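Local coordinates for protein amidohydrolase (Thermotoga maritima, PDB 3OOQ) that probably hydrolyses amide-type C-N bonds as a TIM-barrel amidohydrolase, possibly with an allantoinase-like activity, at residues Phe9-Val14 and Asp49-Phe54; Arg20-Asp25 and Val36-Glu41; Leu55-Val60 and Ile335-Pro340; Asp360-Ser365 and Glu376-Asp381. All blocks are in the same frame, centred on the assembly; numbering follows the deposited sequence.

Interaction 1: Phe9-Val14 and Asp49-Phe54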
loop_
_atom_site.group_PDB
_atom_site.type_symbol
_atom_site.label_atom_id
_atom_site.label_comp_id
_atom_site.label_asym_id
_atom_site.label_seq_id
_atom_site.Cartn_x
_atom_site.Cartn_y
_atom_site.Cartn_z
ATOM N N PHE F 9 33.163 -52.971 -21.890
ATOM C CA PHE F 9 34.000 -52.379 -20.852
ATOM C C PHE F 9 34.769 -53.485 -20.168
ATOM O O PHE F 9 34.169 -54.423 -19.649
ATOM C CB PHE F 9 33.152 -51.609 -19.834
ATOM C CG PHE F 9 32.446 -50.409 -20.408
ATOM C CD1 PHE F 9 33.122 -49.199 -20.576
ATOM C CD2 PHE F 9 31.101 -50.485 -20.773
ATOM C CE1 PHE F 9 32.469 -48.076 -21.114
ATOM C CE2 PHE F 9 30.431 -49.367 -21.293
ATOM C CZ PHE F 9 31.123 -48.155 -21.459
ATOM N N LYS F 10 36.092 -53.384 -20.160
ATOM C CA LYS F 10 36.929 -54.484 -19.652
ATOM C C LYS F 10 37.677 -54.168 -18.354
ATOM O O LYS F 10 38.318 -53.126 -18.233
ATOM C CB LYS F 10 37.927 -54.962 -20.737
ATOM C CG LYS F 10 37.239 -55.477 -22.008
ATOM C CD LYS F 10 37.428 -56.977 -22.304
ATOM C CE LYS F 10 37.810 -57.857 -21.106
ATOM N NZ LYS F 10 37.449 -59.289 -21.381
ATOM N N ASN F 11 37.597 -55.094 -17.401
ATOM C CA ASN F 11 38.510 -55.121 -16.256
ATOM C C ASN F 11 38.359 -53.970 -15.249
ATOM O O ASN F 11 39.282 -53.665 -14.490
ATOM C CB ASN F 11 39.970 -55.282 -16.745
ATOM C CG ASN F 11 40.909 -55.785 -15.659
ATOM O OD1 ASN F 11 40.547 -56.627 -14.836
ATOM N ND2 ASN F 11 42.121 -55.260 -15.651
ATOM N N ALA F 12 37.182 -53.345 -15.235
ATOM C CA ALA F 12 36.809 -52.426 -14.170
ATOM C C ALA F 12 36.540 -53.205 -12.890
ATOM O O ALA F 12 36.285 -54.412 -12.928
ATOM C CB ALA F 12 35.549 -51.645 -14.564
ATOM N N THR F 13 36.590 -52.517 -11.752
ATOM C CA THR F 13 35.880 -53.004 -10.568
ATOM C C THR F 13 34.429 -52.567 -10.800
ATOM O O THR F 13 34.110 -51.363 -10.784
ATOM C CB THR F 13 36.430 -52.415 -9.261
ATOM O OG1 THR F 13 37.825 -52.725 -9.142
ATOM C CG2 THR F 13 35.663 -52.965 -8.038
ATOM N N VAL F 14 33.571 -53.553 -11.051
ATOM C CA VAL F 14 32.172 -53.311 -11.396
ATOM C C VAL F 14 31.323 -53.368 -10.132
ATOM O O VAL F 14 31.407 -54.336 -9.363
ATOM C CB VAL F 14 31.629 -54.341 -12.461
ATOM C CG1 VAL F 14 30.165 -54.029 -12.840
ATOM C CG2 VAL F 14 32.501 -54.342 -13.715
ATOM N N ASP F 49 39.043 -50.220 -22.192
ATOM C CA ASP F 49 39.800 -50.781 -21.093
ATOM C C ASP F 49 39.635 -49.905 -19.861
ATOM O O ASP F 49 39.958 -48.715 -19.894
ATOM C CB ASP F 49 41.275 -50.929 -21.494
ATOM C CG ASP F 49 42.186 -51.218 -20.311
ATOM O OD1 ASP F 49 41.866 -52.104 -19.502
ATOM O OD2 ASP F 49 43.242 -50.553 -20.204
ATOM N N LEU F 50 39.143 -50.494 -18.777
ATOM C CA LEU F 50 38.915 -49.744 -17.549
ATOM C C LEU F 50 39.713 -50.300 -16.384
ATOM O O LEU F 50 39.298 -50.178 -15.214
ATOM C CB LEU F 50 37.415 -49.691 -17.192
ATOM C CG LEU F 50 36.431 -49.049 -18.181
ATOM C CD1 LEU F 50 35.006 -49.165 -17.653
ATOM C CD2 LEU F 50 36.782 -47.598 -18.482
ATOM N N THR F 51 40.849 -50.920 -16.701
ATOM C CA THR F 51 41.798 -51.373 -15.676
ATOM C C THR F 51 42.106 -50.238 -14.693
ATOM O O THR F 51 42.484 -49.139 -15.109
ATOM C CB THR F 51 43.127 -51.854 -16.320
ATOM O OG1 THR F 51 42.846 -52.917 -17.236
ATOM C CG2 THR F 51 44.115 -52.343 -15.245
ATOM N N GLY F 52 41.926 -50.495 -13.400
ATOM C CA GLY F 52 42.192 -49.471 -12.389
ATOM C C GLY F 52 41.027 -48.533 -12.093
ATOM O O GLY F 52 41.096 -47.739 -11.148
ATOM N N LYS F 53 39.949 -48.640 -12.878
ATOM C CA LYS F 53 38.780 -47.761 -12.758
ATOM C C LYS F 53 37.597 -48.496 -12.106
ATOM O O LYS F 53 37.650 -49.705 -11.892
ATOM C CB LYS F 53 38.355 -47.243 -14.142
ATOM C CG LYS F 53 39.488 -46.742 -15.043
ATOM C CD LYS F 53 40.132 -45.481 -14.484
ATOM C CE LYS F 53 41.374 -45.039 -15.269
ATOM N NZ LYS F 53 41.938 -43.857 -14.555
ATOM N N PHE F 54 36.538 -47.750 -11.782
ATOM C CA PHE F 54 35.332 -48.281 -11.149
ATOM C C PHE F 54 34.148 -47.944 -12.036
ATOM O O PHE F 54 34.034 -46.816 -12.508
ATOM C CB PHE F 54 35.132 -47.663 -9.763
ATOM C CG PHE F 54 36.171 -48.066 -8.758
ATOM C CD1 PHE F 54 37.521 -47.825 -8.989
ATOM C CD2 PHE F 54 35.798 -48.674 -7.572
ATOM C CE1 PHE F 54 38.498 -48.220 -8.041
ATOM C CE2 PHE F 54 36.754 -49.069 -6.622
ATOM C CZ PHE F 54 38.104 -48.847 -6.859
HETATM O O HOH W 1 40.602 -52.908 -12.536
HETATM O O HOH W 2 39.398 -51.182 -10.673
#
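One face of the F54 ring is met by T13, whose CB stands 4.3 Å from the ring centroid and 15° off its normal, a CH-pi contact set toward the rim. The F9 ring takes L50 obliquely, with CD1 of F9 3.5 Å from CD1 of L50, and meets the ring of Y379 edge-to-face. In the amide of N11, ND2 donates in its own plane to T51 OG1 at 2.9 Å. That hydroxyl donates to D49 OD1, at its syn lone pair, 2.6 Å away; the same OD1 receives T51 N from above the carboxylate plane, closing an Asx turn. The backbones form two short parallel ladders, K10 beside D49 and T13 beside F54, joined by a type II turn from L50 to K53 and by a corner at N11, where the chain passes from one sheet to another. L50 N bonds to K10 O at 2.8 Å, and T13 N to K53 O at 3.0 Å. An alanine in place of N11 would probably leave the T51 hydroxyl without its amide donor and the turn less firmly tied to the corner. One water bridges N11 O and G52 N; another links T13 OG1 to K53 O.

Interaction 2: Arg20-Asp25 and Val36-Glu41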
loop_
_atom_site.group_PDB
_atom_site.type_symbol
_atom_site.label_atom_id
_atom_site.label_comp_id
_atom_site.label_asym_id
_atom_site.label_seq_id
_atom_site.Cartn_x
_atom_site.Cartn_y
_atom_site.Cartn_z
ATOM N N ARG F 20 27.248 -57.935 -5.061
ATOM C CA ARG F 20 28.571 -57.481 -4.642
ATOM C C ARG F 20 29.503 -57.142 -5.801
ATOM O O ARG F 20 29.429 -57.773 -6.854
ATOM C CB ARG F 20 29.213 -58.500 -3.692
ATOM C CG ARG F 20 29.073 -58.065 -2.243
ATOM C CD ARG F 20 28.864 -59.222 -1.296
ATOM N NE ARG F 20 28.073 -58.805 -0.126
ATOM C CZ ARG F 20 28.549 -58.647 1.112
ATOM N NH1 ARG F 20 27.734 -58.259 2.088
ATOM N NH2 ARG F 20 29.834 -58.881 1.378
ATOM N N PRO F 21 30.392 -56.149 -5.600
ATOM C CA PRO F 21 31.321 -55.758 -6.655
ATOM C C PRO F 21 32.300 -56.874 -7.029
ATOM O O PRO F 21 32.516 -57.803 -6.247
ATOM C CB PRO F 21 32.068 -54.548 -6.056
ATOM C CG PRO F 21 31.868 -54.654 -4.570
ATOM C CD PRO F 21 30.576 -55.363 -4.359
ATOM N N PHE F 22 32.874 -56.787 -8.219
ATOM C CA PHE F 22 33.826 -57.789 -8.697
ATOM C C PHE F 22 34.638 -57.117 -9.778
ATOM O O PHE F 22 34.187 -56.126 -10.366
ATOM C CB PHE F 22 33.101 -59.002 -9.298
ATOM C CG PHE F 22 32.199 -58.650 -10.452
ATOM C CD1 PHE F 22 30.930 -58.126 -10.225
ATOM C CD2 PHE F 22 32.635 -58.810 -11.761
ATOM C CE1 PHE F 22 30.105 -57.771 -11.292
ATOM C CE2 PHE F 22 31.824 -58.473 -12.839
ATOM C CZ PHE F 22 30.556 -57.958 -12.613
ATOM N N LYS F 23 35.827 -57.655 -10.034
ATOM C CA LYS F 23 36.630 -57.258 -11.168
ATOM C C LYS F 23 36.091 -57.972 -12.402
ATOM O O LYS F 23 35.940 -59.195 -12.403
ATOM C CB LYS F 23 38.100 -57.619 -10.914
ATOM C CG LYS F 23 39.100 -56.676 -11.579
ATOM C CD LYS F 23 40.427 -56.585 -10.801
ATOM C CE LYS F 23 40.343 -55.651 -9.581
ATOM N NZ LYS F 23 41.686 -55.443 -8.935
ATOM N N GLY F 24 35.764 -57.220 -13.447
ATOM C CA GLY F 24 35.135 -57.838 -14.605
ATOM C C GLY F 24 34.643 -56.878 -15.655
ATOM O O GLY F 24 35.057 -55.719 -15.703
ATOM N N ASP F 25 33.728 -57.367 -16.482
ATOM C CA ASP F 25 33.374 -56.714 -17.734
ATOM C C ASP F 25 31.881 -56.438 -17.827
ATOM O O ASP F 25 31.051 -57.100 -17.170
ATOM C CB ASP F 25 33.777 -57.581 -18.936
ATOM C CG ASP F 25 35.208 -58.102 -18.853
ATOM O OD1 ASP F 25 36.104 -57.381 -18.369
ATOM O OD2 ASP F 25 35.441 -59.252 -19.290
ATOM N N VAL F 36 26.891 -59.002 -18.005
ATOM C CA VAL F 36 27.674 -58.562 -16.852
ATOM C C VAL F 36 28.424 -59.752 -16.268
ATOM O O VAL F 36 27.821 -60.788 -15.956
ATOM C CB VAL F 36 26.770 -57.976 -15.745
ATOM C CG1 VAL F 36 27.585 -57.625 -14.492
ATOM C CG2 VAL F 36 26.015 -56.753 -16.253
ATOM N N GLY F 37 29.736 -59.624 -16.115
ATOM C CA GLY F 37 30.495 -60.710 -15.506
ATOM C C GLY F 37 31.985 -60.717 -15.716
ATOM O O GLY F 37 32.560 -59.773 -16.263
ATOM N N GLU F 38 32.582 -61.829 -15.291
ATOM C CA GLU F 38 34.029 -62.047 -15.192
ATOM C C GLU F 38 34.860 -61.831 -16.464
ATOM O O GLU F 38 35.814 -61.028 -16.463
ATOM C CB GLU F 38 34.264 -63.479 -14.704
ATOM C CG GLU F 38 35.468 -63.661 -13.800
ATOM C CD GLU F 38 35.132 -63.460 -12.335
ATOM O OE1 GLU F 38 34.207 -62.672 -12.034
ATOM O OE2 GLU F 38 35.797 -64.094 -11.490
ATOM N N ASN F 39 34.527 -62.570 -17.523
ATOM C CA ASN F 39 35.373 -62.633 -18.728
ATOM C C ASN F 39 34.569 -62.610 -20.027
ATOM O O ASN F 39 34.503 -63.609 -20.748
ATOM C CB ASN F 39 36.274 -63.893 -18.701
ATOM C CG ASN F 39 37.632 -63.635 -18.064
ATOM O OD1 ASN F 39 37.956 -64.183 -17.007
ATOM N ND2 ASN F 39 38.436 -62.797 -18.707
ATOM N N ILE F 40 33.961 -61.467 -20.330
ATOM C CA ILE F 40 33.168 -61.342 -21.550
ATOM C C ILE F 40 34.071 -61.105 -22.762
ATOM O O ILE F 40 35.025 -60.333 -22.685
ATOM C CB ILE F 40 32.103 -60.215 -21.435
ATOM C CG1 ILE F 40 31.206 -60.456 -20.211
ATOM C CG2 ILE F 40 31.271 -60.138 -22.707
ATOM C CD1 ILE F 40 30.263 -59.304 -19.879
ATOM N N GLU F 41 33.773 -61.796 -23.863
ATOM C CA GLU F 41 34.424 -61.556 -25.164
ATOM C C GLU F 41 33.364 -61.263 -26.213
ATOM O O GLU F 41 32.316 -61.903 -26.233
ATOM C CB GLU F 41 35.278 -62.762 -25.598
ATOM C CG GLU F 41 36.788 -62.486 -25.720
ATOM C CD GLU F 41 37.468 -62.198 -24.383
ATOM O OE1 GLU F 41 37.169 -62.907 -23.393
ATOM O OE2 GLU F 41 38.306 -61.267 -24.324
HETATM O O HOH W 3 38.068 -58.552 -17.451
#
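F22 turns the rim of its ring to V36 and G37: CZ is 3.5 Å from V36 CG1, which lies at the ring edge, while CE2 comes obliquely to 3.7 Å from G37 C. CG of F22 sits between its backbone N and carbonyl carbon (chi1 59°), a position from which the ring reaches V36 and G37; the ring edge also has R20 O in its plane. The contact belongs to the base of the beta hairpin of strands 24-29 and 32-37, where D25 and G37 form an antiparallel hydrogen-bonded pair: D25 N to G37 O at 2.7 Å and G37 N to D25 O at 3.0 Å. G24 has to stay without a side chain, since a CB there would run into G37 O and F22 CE2. Beyond the pair, segment 36-41 leaves the sheet and passes round D25, with CD1 of I40 3.6 Å from D25 O. Both oxygens of this buried carboxylate are engaged. OD2 forms a salt bridge with K10, whose ammonium also bonds to I40 O, and OD1 accepts from N11 N and from a water. OD2 of D25 also receives the backbone N of I40 at 2.9 Å, on the anti lone pair, through a bent bond of 137° at the hydrogen.

Interaction 3: Leu55-Val60 and Ile335-Pro340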
loop_
_atom_site.group_PDB
_atom_site.type_symbol
_atom_site.label_atom_id
_atom_site.label_comp_id
_atom_site.label_asym_id
_atom_site.label_seq_id
_atom_site.Cartn_x
_atom_site.Cartn_y
_atom_site.Cartn_z
ATOM N N LEU F 55 33.278 -48.920 -12.265
ATOM C CA LEU F 55 32.120 -48.726 -13.119
ATOM C C LEU F 55 30.857 -48.833 -12.281
ATOM O O LEU F 55 30.591 -49.878 -11.672
ATOM C CB LEU F 55 32.101 -49.748 -14.259
ATOM C CG LEU F 55 31.100 -49.534 -15.391
ATOM C CD1 LEU F 55 31.352 -48.232 -16.135
ATOM C CD2 LEU F 55 31.160 -50.708 -16.361
ATOM N N PHE F 56 30.083 -47.745 -12.254
ATOM C CA PHE F 56 28.886 -47.660 -11.431
ATOM C C PHE F 56 27.684 -47.429 -12.321
ATOM O O PHE F 56 27.848 -46.966 -13.446
ATOM C CB PHE F 56 29.034 -46.517 -10.413
ATOM C CG PHE F 56 29.751 -46.926 -9.153
ATOM C CD1 PHE F 56 31.122 -47.152 -9.159
ATOM C CD2 PHE F 56 29.048 -47.101 -7.964
ATOM C CE1 PHE F 56 31.783 -47.539 -8.004
ATOM C CE2 PHE F 56 29.706 -47.478 -6.794
ATOM C CZ PHE F 56 31.073 -47.703 -6.816
ATOM N N PRO F 57 26.476 -47.782 -11.838
ATOM C CA PRO F 57 25.309 -47.274 -12.536
ATOM C C PRO F 57 25.237 -45.757 -12.315
ATOM O O PRO F 57 25.848 -45.243 -11.365
ATOM C CB PRO F 57 24.138 -47.948 -11.810
ATOM C CG PRO F 57 24.622 -48.230 -10.468
ATOM C CD PRO F 57 26.123 -48.385 -10.539
ATOM N N GLY F 58 24.528 -45.042 -13.187
ATOM C CA GLY F 58 24.261 -43.619 -12.930
ATOM C C GLY F 58 23.421 -43.487 -11.666
ATOM O O GLY F 58 22.532 -44.317 -11.417
ATOM N N PHE F 59 23.686 -42.450 -10.869
ATOM C CA PHE F 59 22.857 -42.169 -9.686
ATOM C C PHE F 59 21.525 -41.568 -10.071
ATOM O O PHE F 59 21.388 -40.942 -11.125
ATOM C CB PHE F 59 23.575 -41.275 -8.676
ATOM C CG PHE F 59 24.856 -41.863 -8.154
ATOM C CD1 PHE F 59 24.872 -43.138 -7.603
ATOM C CD2 PHE F 59 26.046 -41.129 -8.194
ATOM C CE1 PHE F 59 26.053 -43.692 -7.110
ATOM C CE2 PHE F 59 27.236 -41.678 -7.705
ATOM C CZ PHE F 59 27.237 -42.955 -7.155
ATOM N N VAL F 60 20.542 -41.790 -9.205
ATOM C CA VAL F 60 19.164 -41.472 -9.496
ATOM C C VAL F 60 18.642 -40.661 -8.323
ATOM O O VAL F 60 18.565 -41.159 -7.204
ATOM C CB VAL F 60 18.318 -42.765 -9.684
ATOM C CG1 VAL F 60 16.882 -42.439 -10.028
ATOM C CG2 VAL F 60 18.945 -43.700 -10.750
ATOM N N ILE F 335 20.542 -46.501 -1.857
ATOM C CA ILE F 335 19.606 -45.367 -1.729
ATOM C C ILE F 335 19.881 -44.251 -2.747
ATOM O O ILE F 335 19.113 -43.274 -2.852
ATOM C CB ILE F 335 19.520 -44.818 -0.289
ATOM C CG1 ILE F 335 20.805 -44.099 0.123
ATOM C CG2 ILE F 335 19.161 -45.924 0.676
ATOM C CD1 ILE F 335 20.713 -43.426 1.520
ATOM N N LEU F 336 20.978 -44.401 -3.484
ATOM C CA LEU F 336 21.311 -43.508 -4.580
ATOM C C LEU F 336 20.974 -44.079 -5.953
ATOM O O LEU F 336 21.039 -43.352 -6.966
ATOM C CB LEU F 336 22.785 -43.132 -4.534
ATOM C CG LEU F 336 23.245 -42.249 -3.370
ATOM C CD1 LEU F 336 24.779 -42.113 -3.412
ATOM C CD2 LEU F 336 22.551 -40.870 -3.394
ATOM N N THR F 337 20.604 -45.364 -5.980
ATOM C CA THR F 337 20.469 -46.119 -7.236
ATOM C C THR F 337 19.155 -46.925 -7.343
ATOM O O THR F 337 18.138 -46.395 -7.814
ATOM C CB THR F 337 21.721 -47.011 -7.472
ATOM O OG1 THR F 337 21.974 -47.771 -6.285
ATOM C CG2 THR F 337 22.968 -46.150 -7.782
ATOM N N VAL F 338 19.170 -48.187 -6.903
ATOM C CA VAL F 338 18.032 -49.090 -7.059
ATOM C C VAL F 338 16.789 -48.674 -6.242
ATOM O O VAL F 338 15.670 -48.780 -6.727
ATOM C CB VAL F 338 18.439 -50.590 -6.768
ATOM C CG1 VAL F 338 18.962 -50.776 -5.338
ATOM C CG2 VAL F 338 17.264 -51.560 -7.043
ATOM N N ASN F 339 16.983 -48.220 -5.007
ATOM C CA ASN F 339 15.853 -47.725 -4.181
ATOM C C ASN F 339 15.090 -46.544 -4.818
ATOM O O ASN F 339 13.878 -46.650 -5.012
ATOM C CB ASN F 339 16.318 -47.368 -2.764
ATOM C CG ASN F 339 16.657 -48.583 -1.920
ATOM O OD1 ASN F 339 16.877 -49.675 -2.439
ATOM N ND2 ASN F 339 16.711 -48.394 -0.594
ATOM N N PRO F 340 15.784 -45.421 -5.160
ATOM C CA PRO F 340 15.073 -44.368 -5.900
ATOM C C PRO F 340 14.435 -44.904 -7.179
ATOM O O PRO F 340 13.269 -44.615 -7.425
ATOM C CB PRO F 340 16.161 -43.332 -6.233
ATOM C CG PRO F 340 17.476 -43.986 -5.892
ATOM C CD PRO F 340 17.167 -45.020 -4.843
#
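The F59 ring packs between L336 and T337. A chi1 of -60° sets CG of F59 anti to the carbonyl carbon, and chi2 of -53° turns the ring; L336 CD1 then lies over one face, 4.2 Å above the plane and offset toward the rim. At the ring edge, near its plane, lies the methyl of T337, its CG2 3.6 Å from F59 CD1. L336 also brings its CB to 3.7 Å from that same CD1, so one corner of the ring is gripped by both residues. The T337 methyl has a second neighbour: P57 CG comes to 3.8 Å, the proline and threonine side chains meeting at about a right angle. With chi1 at 51° the hydroxyl of T337 lies between the backbone N and the carbonyl carbon, and it bonds to L333 O; although T337 stands at the N-cap position of helix 338-343, its side chain does not cap. An alanine in place of F59 would probably open a gap where the ring stood, leaving L336 CD1 and T337 CG2 without that packing. V60 holds the backbones together, its N donating to L336 O at 2.8 Å, nearly along the C=O axis. V60 O in turn lies 3.3 Å from P340 CG, and V60 CG1 rests 4.0 Å from P340 CB. P340 also touches strand 301-303. Strand 54-64 meeting the loop and first turn of helix 338-343, far apart in sequence, is consistent with the TIM-barrel fold of the amidohydrolase family.

Interaction 4: Asp360-Ser365 and Glu376-Asp381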
loop_
_atom_site.group_PDB
_atom_site.type_symbol
_atom_site.label_atom_id
_atom_site.label_comp_id
_atom_site.label_asym_id
_atom_site.label_seq_id
_atom_site.Cartn_x
_atom_site.Cartn_y
_atom_site.Cartn_z
ATOM N N ASP F 360 23.149 -46.806 -18.421
ATOM C CA ASP F 360 23.506 -45.539 -17.801
ATOM C C ASP F 360 24.621 -45.885 -16.846
ATOM O O ASP F 360 24.384 -46.490 -15.789
ATOM C CB ASP F 360 22.300 -44.945 -17.074
ATOM C CG ASP F 360 21.109 -44.722 -18.000
ATOM O OD1 ASP F 360 21.256 -44.861 -19.244
ATOM O OD2 ASP F 360 20.014 -44.404 -17.471
ATOM N N LEU F 361 25.841 -45.558 -17.263
ATOM C CA LEU F 361 27.051 -46.046 -16.603
ATOM C C LEU F 361 28.039 -44.919 -16.361
ATOM O O LEU F 361 28.202 -44.018 -17.193
ATOM C CB LEU F 361 27.711 -47.160 -17.446
ATOM C CG LEU F 361 26.843 -48.410 -17.698
ATOM C CD1 LEU F 361 27.425 -49.318 -18.781
ATOM C CD2 LEU F 361 26.605 -49.193 -16.409
ATOM N N VAL F 362 28.703 -44.964 -15.214
ATOM C CA VAL F 362 29.676 -43.926 -14.898
ATOM C C VAL F 362 31.011 -44.568 -14.588
ATOM O O VAL F 362 31.081 -45.472 -13.755
ATOM C CB VAL F 362 29.218 -43.079 -13.676
ATOM C CG1 VAL F 362 30.223 -41.966 -13.394
ATOM C CG2 VAL F 362 27.822 -42.491 -13.924
ATOM N N VAL F 363 32.056 -44.101 -15.276
ATOM C CA VAL F 363 33.434 -44.509 -15.011
ATOM C C VAL F 363 34.030 -43.546 -14.003
ATOM O O VAL F 363 34.202 -42.365 -14.290
ATOM C CB VAL F 363 34.328 -44.530 -16.303
ATOM C CG1 VAL F 363 35.757 -44.950 -15.961
ATOM C CG2 VAL F 363 33.737 -45.444 -17.387
ATOM N N TRP F 364 34.327 -44.068 -12.818
ATOM C CA TRP F 364 34.957 -43.319 -11.749
ATOM C C TRP F 364 36.433 -43.724 -11.661
ATOM O O TRP F 364 36.792 -44.895 -11.909
ATOM C CB TRP F 364 34.308 -43.656 -10.418
ATOM C CG TRP F 364 32.975 -43.036 -10.185
ATOM C CD1 TRP F 364 31.763 -43.532 -10.583
ATOM C CD2 TRP F 364 32.696 -41.808 -9.493
ATOM N NE1 TRP F 364 30.750 -42.685 -10.196
ATOM C CE2 TRP F 364 31.289 -41.626 -9.517
ATOM C CE3 TRP F 364 33.496 -40.838 -8.865
ATOM C CZ2 TRP F 364 30.660 -40.519 -8.936
ATOM C CZ3 TRP F 364 32.863 -39.730 -8.271
ATOM C CH2 TRP F 364 31.462 -39.587 -8.317
ATOM N N SER F 365 37.261 -42.759 -11.270
ATOM C CA SER F 365 38.697 -42.950 -11.124
ATOM C C SER F 365 39.002 -43.799 -9.887
ATOM O O SER F 365 40.059 -44.410 -9.794
ATOM C CB SER F 365 39.406 -41.578 -11.021
ATOM O OG SER F 365 39.188 -40.982 -9.744
ATOM N N GLU F 376 35.310 -39.911 -14.795
ATOM C CA GLU F 376 36.044 -39.833 -16.049
ATOM C C GLU F 376 35.132 -39.811 -17.264
ATOM O O GLU F 376 35.433 -39.141 -18.242
ATOM C CB GLU F 376 37.076 -40.959 -16.135
ATOM C CG GLU F 376 38.091 -40.872 -14.975
ATOM C CD GLU F 376 39.263 -41.820 -15.106
ATOM O OE1 GLU F 376 39.250 -42.661 -16.037
ATOM O OE2 GLU F 376 40.188 -41.720 -14.261
ATOM N N ARG F 377 34.028 -40.547 -17.204
ATOM C CA ARG F 377 33.102 -40.654 -18.336
ATOM C C ARG F 377 31.726 -41.014 -17.854
ATOM O O ARG F 377 31.597 -41.684 -16.835
ATOM C CB ARG F 377 33.528 -41.761 -19.307
ATOM C CG ARG F 377 34.736 -41.451 -20.156
ATOM C CD ARG F 377 34.854 -42.495 -21.225
ATOM N NE ARG F 377 36.161 -42.495 -21.883
ATOM C CZ ARG F 377 36.497 -43.336 -22.852
ATOM N NH1 ARG F 377 35.628 -44.246 -23.272
ATOM N NH2 ARG F 377 37.707 -43.267 -23.400
ATOM N N VAL F 378 30.711 -40.609 -18.612
ATOM C CA VAL F 378 29.321 -40.974 -18.321
ATOM C C VAL F 378 28.647 -41.359 -19.624
ATOM O O VAL F 378 28.768 -40.643 -20.627
ATOM C CB VAL F 378 28.508 -39.815 -17.664
ATOM C CG1 VAL F 378 27.054 -40.276 -17.322
ATOM C CG2 VAL F 378 29.206 -39.302 -16.408
ATOM N N TYR F 379 27.961 -42.500 -19.596
ATOM C CA TYR F 379 27.147 -42.956 -20.700
ATOM C C TYR F 379 25.722 -42.965 -20.201
ATOM O O TYR F 379 25.479 -43.257 -19.029
ATOM C CB TYR F 379 27.543 -44.379 -21.116
ATOM C CG TYR F 379 28.967 -44.503 -21.644
ATOM C CD1 TYR F 379 30.056 -44.578 -20.766
ATOM C CD2 TYR F 379 29.224 -44.557 -23.015
ATOM C CE1 TYR F 379 31.364 -44.694 -21.239
ATOM C CE2 TYR F 379 30.542 -44.678 -23.505
ATOM C CZ TYR F 379 31.595 -44.750 -22.604
ATOM O OH TYR F 379 32.879 -44.878 -23.055
ATOM N N ILE F 380 24.796 -42.619 -21.087
ATOM C CA ILE F 380 23.358 -42.702 -20.821
ATOM C C ILE F 380 22.767 -43.377 -22.052
ATOM O O ILE F 380 23.049 -42.960 -23.175
ATOM C CB ILE F 380 22.732 -41.296 -20.607
ATOM C CG1 ILE F 380 23.219 -40.705 -19.272
ATOM C CG2 ILE F 380 21.194 -41.367 -20.653
ATOM C CD1 ILE F 380 22.679 -39.311 -18.927
ATOM N N ASP F 381 21.985 -44.434 -21.859
ATOM C CA ASP F 381 21.526 -45.261 -22.996
ATOM C C ASP F 381 22.696 -45.669 -23.907
ATOM O O ASP F 381 22.570 -45.697 -25.137
ATOM C CB ASP F 381 20.453 -44.523 -23.812
ATOM C CG ASP F 381 19.254 -44.141 -22.982
ATOM O OD1 ASP F 381 18.867 -44.898 -22.056
ATOM O OD2 ASP F 381 18.673 -43.082 -23.262
#
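V362 and V378 lie side by side and point the same way, the CG2 methyl of V362 4.1 Å from CG1 of V378. On the other face V363 and R377 do likewise, with V363 CG2 beside R377 CB. From there the arginine runs extended to its guanidinium, which turns its edge to Y379, two residues further along the strand: NH1 of R377 donates to Y379 OH at 2.8 Å, the oxygen lying 8° out of the guanidinium plane. The Y379 ring in turn has L361 O near its plane, at the edge. E376, extended beyond CG, reaches across to S365, where OE2 is 3.3 Å from S365 CB; the same oxygen forms a salt bridge with K53. The framework is a beta hairpin, in which 361-364 and 376-380 run antiparallel at 174° within the sheet that also takes in strand 54-64. A classic beta bulge interrupts it where E376 and R377 both face V363: V363 O accepts from E376 N at 2.7 Å and only weakly from R377 N. Past the other end of the ladder, D360 turns its carboxylate to segment 376-381, and D381 N meets OD1 of D360 nearly along its C-O axis at 2.7 Å. That brings D360 OD1 within 3.7 Å of D381 OD1. Salt bridges from K133 to both aspartates, and from R135 to D381, probably offset this repulsion. W364 packs on R324 of a second subunit.

Strand 54-64 links interactions 1, 3 and 4. T13 O of interaction 1 probably bonds to L55 N of interaction 3 at 3.0 Å, and F54 O to W364 N of interaction 4 at 2.8 Å; interactions 3 and 4 are joined in the same way by F56 O and V362 N, also 2.8 Å apart. Interaction 2 joins through interaction 1, their centres about 9 Å apart, where V14 N probably bonds to F22 O (2.7 Å). Interactions 1, 2 and 4 probably belong to the small beta domain that flanks the barrel in this family, while interaction 3 enters the barrel itself, where this family probably places its metal-binding His-X-His motif at the end of the first strand.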